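Long-range contacts in hemolysin activator protein CdiB (Acinetobacter baumannii ACICU, PDB 6WIL), which probably secretes its partner CdiA-type toxin across the outer membrane as the two-partner secretion (TpsB, Omp85 superfamily) transporter of a contact-dependent growth inhibition system: residues H46-E51 with H86-L91; K81-H86 with H101-Y106. One frame throughout, in Å; residues are numbered along the deposited sequence.

Contact 1: H46-E51 with H86-L91; sequences HLVVEE and HPQNIL
An extended chain beyond CG (chi2 174°) carries the amide of Q88 across to the backbone of L47 and V48, while H86 sets its CG anti to the backbone N (chi1 -171°); one face of its ring meets L47. The Q88 amide engages the facing loop through both of its ends. Q88 OE1 accepts two backbone N-H groups: L47 N, at 2.7 Å, lies in the carbonyl plane, whereas V48 N, at 3.2 Å, sits above that plane yet points its hydrogen almost straight at the oxygen (171°). On the other end, Q88 NE2 gives a weak bond of 3.0 Å to V48 O. Two bonds on the oxygen and a weaker one on the nitrogen should fix the rotation of the amide. CB of H46 packs beside the same group.

Beside these polar bonds, L47 CD1 rests over the face of H86, 3.9 Å from the ring centroid, a CH-pi contact. I90 CD1 closes the apolar side, meeting V48 CG2 at 3.5 Å and L47 CD1 at 4.1 Å. The H86 ring is held at both nitrogens: H86 ND1 accepts from Q88 N at 3.1 Å, and NE2 is hydrogen-bonded to F44 O. N89 N to H86 O closes a type I beta turn after helix 77-85, from which Q88 reads the backbone of the N-terminal loop at the ShlB-type POTRA domain.

Contact 2: K81-H86 with H101-Y106; sequences KAIKKH and HNIVNY
Y106 reaches from helix 101-106 toward helix 81-85, its CG anti to the backbone N (chi1 179°), and meets I83, A82 and H86 at different parts of its ring. Packing is closest at the rim, where I83 CD1 lies 3.5 Å from Y106 CD2, near the ring plane; the two side chains run antiparallel past one another. The same methyl, I83 CD1, touches I103 CG2 at 3.9 Å, so one branch tip of I83 bridges I103 and Y106, three residues apart on the facing helix. I60 of strand 59-62 backs I83.

Over a face of Y106 stands the edge of H86: the planes meet at 84° with centroids 5.4 Å apart, a T-shaped pair led by H86 CD2. F44 also meets the tyrosine ring.

The side at A82 is looser: A82 CB comes only to 4.4 Å from Y106 CE2, and A82 and Y106 are both partly exposed, in contrast to buried I83 and I103. A82 O, separately, makes a close in-plane edge contact, 3.6 Å from Y106 CE2. The helix axes stay 10.7 Å apart, with N-to-C directions at 130°. With no hydrogen bond between the two segments, cohesion here rests on apolar and edge-to-face contacts.

Overall arrangement
Following the chain from the N terminus, residues 46-51 come first, in the loop between helix 8-27 and strand 55-56. Helix 77-85 then supplies 81-85 and H86 follows it, the loop after it supplies 86-91, and helix 97-113 supplies 101-106. Contact 1 closes a loop with 34 residues between its segments, contact 2 one with 14; their segments alternate, so the two closures cross. H86, where the helix gives way to the turn, belongs to both. The centres lie about 9 Å apart, and L47 CD1 touches Y106 CD2 at 3.7 Å, joining the two apolar clusters. Together they tie the segment before strand 55-56, the turn after helix 77-85, and helices 77-85 and 97-113 together, far from the barrel.

Contact 1: H46-E51 with H86-L91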
loop_
_atom_site.group_PDB
_atom_site.type_symbol
_atom_site.label_atom_id
_atom_site.label_comp_id
_atom_site.label_asym_id
_atom_site.label_seq_id
_atom_site.Cartn_x
_atom_site.Cartn_y
_atom_site.Cartn_z
ATOM N N HIS A 46 25.994 28.952 0.802
ATOM C CA HIS A 46 26.587 30.049 1.555
ATOM C C HIS A 46 25.477 30.987 2.005
ATOM O O HIS A 46 24.768 31.560 1.170
ATOM C CB HIS A 46 27.622 30.804 0.717
ATOM C CG HIS A 46 28.349 29.942 -0.266
ATOM N ND1 HIS A 46 28.030 29.917 -1.607
ATOM C CD2 HIS A 46 29.374 29.072 -0.106
ATOM C CE1 HIS A 46 28.831 29.072 -2.231
ATOM N NE2 HIS A 46 29.654 28.544 -1.343
ATOM N N LEU A 47 25.326 31.136 3.319
ATOM C CA LEU A 47 24.403 32.104 3.894
ATOM C C LEU A 47 25.076 33.417 4.261
ATOM O O LEU A 47 24.450 34.475 4.144
ATOM C CB LEU A 47 23.736 31.517 5.144
ATOM C CG LEU A 47 23.140 30.114 4.983
ATOM C CD1 LEU A 47 22.750 29.534 6.334
ATOM C CD2 LEU A 47 21.947 30.143 4.041
ATOM N N VAL A 48 26.335 33.369 4.686
ATOM C CA VAL A 48 27.074 34.555 5.102
ATOM C C VAL A 48 27.860 35.094 3.915
ATOM O O VAL A 48 28.579 34.348 3.241
ATOM C CB VAL A 48 28.009 34.231 6.278
ATOM C CG1 VAL A 48 28.780 35.470 6.714
ATOM C CG2 VAL A 48 27.218 33.652 7.436
ATOM N N VAL A 49 27.720 36.394 3.656
ATOM C CA VAL A 49 28.466 37.085 2.613
ATOM C C VAL A 49 29.179 38.278 3.243
ATOM O O VAL A 49 28.928 38.643 4.392
ATOM C CB VAL A 49 27.561 37.535 1.446
ATOM C CG1 VAL A 49 26.967 36.330 0.732
ATOM C CG2 VAL A 49 26.456 38.447 1.953
ATOM N N GLU A 50 30.088 38.881 2.473
ATOM C CA GLU A 50 30.837 40.049 2.932
ATOM C C GLU A 50 30.009 41.308 2.690
ATOM O O GLU A 50 29.584 41.568 1.559
ATOM C CB GLU A 50 32.181 40.132 2.212
ATOM N N GLU A 51 29.779 42.090 3.748
ATOM C CA GLU A 51 28.781 43.153 3.730
ATOM C C GLU A 51 29.338 44.446 4.307
ATOM O O GLU A 51 30.322 44.451 5.051
ATOM C CB GLU A 51 27.539 42.746 4.513
ATOM C CG GLU A 51 27.260 41.274 4.414
ATOM C CD GLU A 51 25.817 40.947 4.638
ATOM O OE1 GLU A 51 25.534 40.106 5.509
ATOM O OE2 GLU A 51 24.968 41.536 3.943
ATOM N N HIS A 86 25.123 24.242 10.005
ATOM C CA HIS A 86 25.507 24.613 8.650
ATOM C C HIS A 86 27.026 24.721 8.548
ATOM O O HIS A 86 27.658 25.345 9.412
ATOM C CB HIS A 86 24.851 25.936 8.255
ATOM C CG HIS A 86 25.013 26.285 6.808
ATOM N ND1 HIS A 86 26.170 26.834 6.301
ATOM C CD2 HIS A 86 24.163 26.166 5.760
ATOM C CE1 HIS A 86 26.029 27.035 5.003
ATOM N NE2 HIS A 86 24.819 26.641 4.651
ATOM N N PRO A 87 27.647 24.133 7.520
ATOM C CA PRO A 87 29.116 24.068 7.475
ATOM C C PRO A 87 29.805 25.417 7.321
ATOM O O PRO A 87 31.041 25.459 7.311
ATOM C CB PRO A 87 29.386 23.171 6.257
ATOM C CG PRO A 87 28.182 23.347 5.393
ATOM C CD PRO A 87 27.026 23.508 6.340
ATOM N N GLN A 88 29.070 26.521 7.208
ATOM C CA GLN A 88 29.707 27.829 7.152
ATOM C C GLN A 88 29.973 28.413 8.531
ATOM O O GLN A 88 30.573 29.488 8.622
ATOM C CB GLN A 88 28.862 28.801 6.327
ATOM C CG GLN A 88 29.684 29.786 5.517
ATOM C CD GLN A 88 28.824 30.627 4.604
ATOM O OE1 GLN A 88 27.608 30.453 4.552
ATOM N NE2 GLN A 88 29.449 31.546 3.878
ATOM N N ASN A 89 29.542 27.732 9.597
ATOM C CA ASN A 89 29.866 28.107 10.975
ATOM C C ASN A 89 29.458 29.547 11.277
ATOM O O ASN A 89 30.293 30.397 11.597
ATOM C CB ASN A 89 31.352 27.883 11.265
ATOM C CG ASN A 89 31.793 26.460 10.979
ATOM O OD1 ASN A 89 30.990 25.528 11.030
ATOM N ND2 ASN A 89 33.073 26.289 10.664
ATOM N N ILE A 90 28.151 29.808 11.180
ATOM C CA ILE A 90 27.566 31.136 11.347
ATOM C C ILE A 90 28.106 31.799 12.606
ATOM O O ILE A 90 28.429 32.992 12.605
ATOM C CB ILE A 90 26.030 31.060 11.405
ATOM C CG1 ILE A 90 25.482 30.218 10.255
ATOM C CG2 ILE A 90 25.434 32.455 11.385
ATOM C CD1 ILE A 90 25.632 30.860 8.902
ATOM N N LEU A 91 28.207 31.024 13.684
ATOM C CA LEU A 91 28.677 31.537 14.964
ATOM C C LEU A 91 30.052 32.179 14.826
ATOM O O LEU A 91 30.996 31.558 14.333
ATOM C CB LEU A 91 28.722 30.393 15.976
ATOM C CG LEU A 91 28.555 30.735 17.453
ATOM C CD1 LEU A 91 27.490 31.804 17.620
ATOM C CD2 LEU A 91 28.172 29.482 18.223
#

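Contact 2: K81-H86 with H101-Y106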
loop_
_atom_site.group_PDB
_atom_site.type_symbol
_atom_site.label_atom_id
_atom_site.label_comp_id
_atom_site.label_asym_id
_atom_site.label_seq_id
_atom_site.Cartn_x
_atom_site.Cartn_y
_atom_site.Cartn_z
ATOM N N LYS A 81 19.236 24.191 15.691
ATOM C CA LYS A 81 20.148 23.089 15.402
ATOM C C LYS A 81 20.650 23.151 13.964
ATOM O O LYS A 81 21.853 23.031 13.707
ATOM C CB LYS A 81 19.454 21.749 15.654
ATOM C CG LYS A 81 19.749 21.097 16.990
ATOM C CD LYS A 81 19.485 19.599 16.895
ATOM C CE LYS A 81 18.578 19.105 18.006
ATOM N NZ LYS A 81 17.725 17.975 17.539
ATOM N N ALA A 82 19.732 23.339 13.012
ATOM C CA ALA A 82 20.129 23.370 11.609
ATOM C C ALA A 82 21.018 24.570 11.309
ATOM O O ALA A 82 21.963 24.463 10.519
ATOM C CB ALA A 82 18.893 23.373 10.710
ATOM N N ILE A 83 20.737 25.717 11.934
ATOM C CA ILE A 83 21.568 26.903 11.727
ATOM C C ILE A 83 22.996 26.634 12.184
ATOM O O ILE A 83 23.956 26.818 11.427
ATOM C CB ILE A 83 20.972 28.118 12.460
ATOM C CG1 ILE A 83 19.615 28.502 11.865
ATOM C CG2 ILE A 83 21.939 29.295 12.400
ATOM C CD1 ILE A 83 19.685 28.932 10.423
ATOM N N LYS A 84 23.152 26.188 13.434
ATOM C CA LYS A 84 24.471 25.913 13.989
ATOM C C LYS A 84 25.171 24.750 13.295
ATOM O O LYS A 84 26.400 24.651 13.372
ATOM C CB LYS A 84 24.351 25.635 15.487
ATOM C CG LYS A 84 23.947 26.851 16.302
ATOM C CD LYS A 84 23.892 26.544 17.788
ATOM C CE LYS A 84 23.634 27.809 18.594
ATOM N NZ LYS A 84 23.510 27.517 20.046
ATOM N N LYS A 85 24.424 23.875 12.622
ATOM C CA LYS A 85 25.018 22.739 11.931
ATOM C C LYS A 85 25.553 23.112 10.554
ATOM O O LYS A 85 26.375 22.372 10.002
ATOM C CB LYS A 85 23.980 21.612 11.811
ATOM C CG LYS A 85 24.470 20.305 11.191
ATOM C CD LYS A 85 25.451 19.565 12.090
ATOM C CE LYS A 85 25.641 18.132 11.612
ATOM N NZ LYS A 85 24.339 17.405 11.571
ATOM N N HIS A 86 25.123 24.242 10.005
ATOM C CA HIS A 86 25.507 24.613 8.650
ATOM C C HIS A 86 27.026 24.721 8.548
ATOM O O HIS A 86 27.658 25.345 9.412
ATOM C CB HIS A 86 24.851 25.936 8.255
ATOM C CG HIS A 86 25.013 26.285 6.808
ATOM N ND1 HIS A 86 26.170 26.834 6.301
ATOM C CD2 HIS A 86 24.163 26.166 5.760
ATOM C CE1 HIS A 86 26.029 27.035 5.003
ATOM N NE2 HIS A 86 24.819 26.641 4.651
ATOM N N HIS A 101 19.228 38.037 6.162
ATOM C CA HIS A 101 18.077 37.623 5.368
ATOM C C HIS A 101 18.214 36.174 4.915
ATOM O O HIS A 101 17.227 35.429 4.881
ATOM C CB HIS A 101 17.915 38.551 4.165
ATOM C CG HIS A 101 16.701 38.265 3.338
ATOM N ND1 HIS A 101 15.484 37.929 3.891
ATOM C CD2 HIS A 101 16.514 38.271 1.996
ATOM C CE1 HIS A 101 14.601 37.740 2.927
ATOM N NE2 HIS A 101 15.201 37.940 1.768
ATOM N N ASN A 102 19.434 35.754 4.570
ATOM C CA ASN A 102 19.647 34.384 4.115
ATOM C C ASN A 102 19.553 33.393 5.268
ATOM O O ASN A 102 19.006 32.297 5.106
ATOM C CB ASN A 102 21.002 34.268 3.414
ATOM C CG ASN A 102 21.056 35.055 2.120
ATOM O OD1 ASN A 102 20.023 35.353 1.518
ATOM N ND2 ASN A 102 22.266 35.388 1.677
ATOM N N ILE A 103 20.088 33.755 6.437
ATOM C CA ILE A 103 19.963 32.895 7.611
ATOM C C ILE A 103 18.497 32.708 7.976
ATOM O O ILE A 103 18.059 31.599 8.306
ATOM C CB ILE A 103 20.775 33.475 8.784
ATOM C CG1 ILE A 103 22.274 33.337 8.510
ATOM C CG2 ILE A 103 20.394 32.798 10.099
ATOM C CD1 ILE A 103 23.131 34.314 9.291
ATOM N N VAL A 104 17.711 33.784 7.897
ATOM C CA VAL A 104 16.285 33.691 8.188
ATOM C C VAL A 104 15.582 32.815 7.156
ATOM O O VAL A 104 14.783 31.939 7.506
ATOM C CB VAL A 104 15.664 35.099 8.268
ATOM C CG1 VAL A 104 14.166 35.047 8.004
ATOM C CG2 VAL A 104 15.934 35.710 9.633
ATOM N N ASN A 105 15.875 33.027 5.869
ATOM C CA ASN A 105 15.261 32.202 4.830
ATOM C C ASN A 105 15.633 30.735 4.982
ATOM O O ASN A 105 14.827 29.855 4.659
ATOM C CB ASN A 105 15.670 32.696 3.444
ATOM C CG ASN A 105 14.892 33.913 3.006
ATOM O OD1 ASN A 105 13.719 34.071 3.348
ATOM N ND2 ASN A 105 15.540 34.783 2.242
ATOM N N TYR A 106 16.847 30.455 5.457
ATOM C CA TYR A 106 17.264 29.073 5.667
ATOM C C TYR A 106 16.502 28.440 6.824
ATOM O O TYR A 106 16.056 27.290 6.727
ATOM C CB TYR A 106 18.774 29.023 5.916
ATOM C CG TYR A 106 19.336 27.641 6.167
ATOM C CD1 TYR A 106 19.276 26.657 5.191
ATOM C CD2 TYR A 106 19.954 27.331 7.369
ATOM C CE1 TYR A 106 19.804 25.398 5.408
ATOM C CE2 TYR A 106 20.483 26.073 7.599
ATOM C CZ TYR A 106 20.404 25.111 6.614
ATOM O OH TYR A 106 20.928 23.858 6.835
#